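Local coordinates for mandelate racemase/muconate lactonizing protein (Geobacillus sp. Y412MC10, PDB 3P3B) that probably catalyses a magnesium-dependent reaction of the enolase superfamily, to which mandelate racemase and muconate lactonizing enzyme belong, at residues A[147-152]-A[187-192]. Numbering follows the deposited sequence.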
# COMPACT_ATOMS: atom_id res chain seq x y z
N ALA A 147 23.49 -12.20 24.93
CA ALA A 147 24.57 -11.71 24.09
C ALA A 147 24.03 -10.68 23.09
O ALA A 147 24.68 -9.67 22.84
CB ALA A 147 25.27 -12.86 23.37
N ALA A 148 22.84 -10.96 22.54
CA ALA A 148 22.13 -10.05 21.64
C ALA A 148 21.77 -8.73 22.34
O ALA A 148 22.02 -7.65 21.80
CB ALA A 148 20.87 -10.71 21.10
N VAL A 149 21.18 -8.82 23.52
CA VAL A 149 20.90 -7.59 24.27
C VAL A 149 22.17 -6.77 24.53
O VAL A 149 22.16 -5.53 24.44
CB VAL A 149 20.18 -7.89 25.60
CG1 VAL A 149 20.12 -6.65 26.46
CG2 VAL A 149 18.78 -8.44 25.33
N ALA A 150 23.26 -7.44 24.85
CA ALA A 150 24.50 -6.74 25.16
C ALA A 150 25.03 -6.00 23.93
O ALA A 150 25.47 -4.87 24.02
CB ALA A 150 25.55 -7.72 25.70
N LEU A 151 25.00 -6.67 22.79
CA LEU A 151 25.47 -6.08 21.54
C LEU A 151 24.64 -4.83 21.17
O LEU A 151 25.19 -3.78 20.82
CB LEU A 151 25.39 -7.11 20.42
CG LEU A 151 25.63 -6.52 19.04
CD1 LEU A 151 26.97 -5.79 19.05
CD2 LEU A 151 25.59 -7.59 17.96
N MET A 152 23.32 -4.96 21.26
CA MET A 152 22.45 -3.84 20.89
C MET A 152 22.60 -2.67 21.87
O MET A 152 22.54 -1.51 21.47
CB MET A 152 20.99 -4.31 20.77
CG MET A 152 20.76 -5.35 19.65
SD MET A 152 21.43 -4.86 18.03
CE MET A 152 20.50 -3.33 17.75
N ASP A 187 12.93 -9.39 20.20
CA ASP A 187 12.55 -7.98 20.02
C ASP A 187 12.37 -7.32 21.37
O ASP A 187 12.95 -6.28 21.68
CB ASP A 187 11.22 -7.84 19.26
CG ASP A 187 11.33 -8.12 17.76
OD1 ASP A 187 12.44 -8.15 17.19
OD2 ASP A 187 10.27 -8.31 17.15
N ILE A 188 11.54 -7.95 22.21
CA ILE A 188 11.18 -7.35 23.47
C ILE A 188 12.38 -7.14 24.39
O ILE A 188 12.52 -6.08 25.00
CB ILE A 188 10.09 -8.21 24.19
CG1 ILE A 188 8.76 -8.13 23.42
CG2 ILE A 188 9.94 -7.74 25.64
CD1 ILE A 188 7.80 -9.32 23.69
N ALA A 189 13.21 -8.17 24.53
CA ALA A 189 14.43 -8.09 25.32
C ALA A 189 15.37 -6.99 24.81
O ALA A 189 15.95 -6.23 25.61
CB ALA A 189 15.16 -9.43 25.32
N ILE A 190 15.50 -6.89 23.49
CA ILE A 190 16.34 -5.85 22.90
C ILE A 190 15.82 -4.46 23.27
O ILE A 190 16.57 -3.59 23.71
CB ILE A 190 16.45 -5.95 21.35
CG1 ILE A 190 17.07 -7.28 20.91
CG2 ILE A 190 17.25 -4.76 20.78
CD1 ILE A 190 18.31 -7.68 21.67
N VAL A 191 14.51 -4.25 23.10
CA VAL A 191 13.93 -2.95 23.41
C VAL A 191 14.10 -2.59 24.89
O VAL A 191 14.50 -1.48 25.22
CB VAL A 191 12.44 -2.86 22.98
CG1 VAL A 191 11.89 -1.51 23.36
CG2 VAL A 191 12.31 -3.07 21.47
N ARG A 192 13.79 -3.52 25.79
CA ARG A 192 14.04 -3.24 27.20
C ARG A 192 15.51 -2.90 27.47
O ARG A 192 15.81 -1.94 28.19
CB ARG A 192 13.58 -4.39 28.10
CG ARG A 192 12.11 -4.35 28.40
CD ARG A 192 11.81 -4.83 29.83
NE ARG A 192 10.45 -5.36 29.91
CZ ARG A 192 10.13 -6.59 29.52
NH1 ARG A 192 11.07 -7.40 29.03
NH2 ARG A 192 8.87 -7.01 29.61
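Val149 and Ile190 mark the closest backbone approach of two helical segments, 147-152 and 187-192, with their CA atoms 5.1 Å apart. The segment axes come within 8.9 Å and run in the same general direction, inclined by 40°, and no hydrogen bond joins them: apolar side chains pack against one another and against the opposing main chain. Ile190 reaches furthest across. Its CG1 lies anti to the carbonyl carbon (chi1 -61°), and the bend at chi2 (-46°) turns CD1 onto the main chain, 3.6 Å from Val149 N; Ala148 CB lies 4.0 Å from Ile190 CD1. Such packing of consecutive outer helices is a regular feature of the TIM-barrel domain of the enolase superfamily; here helices 145-161 and 180-198 are linked through the barrel strand 167-170, whose Ile169 also touches Ile190. The other branch, Ile190 CG2, meets Met152 CG at 3.7 Å, the two side chains crossing at a slant. Val149 CG2 touches both Ile190 CD1, at 3.8 Å, and Ala189, coming within 3.6 Å of Ala189 O. An alanine in place of Ile190 is likely to open a gap over the main chain at Val149, depriving Val149 CG2, Ala148 and Met152 of an apolar partner.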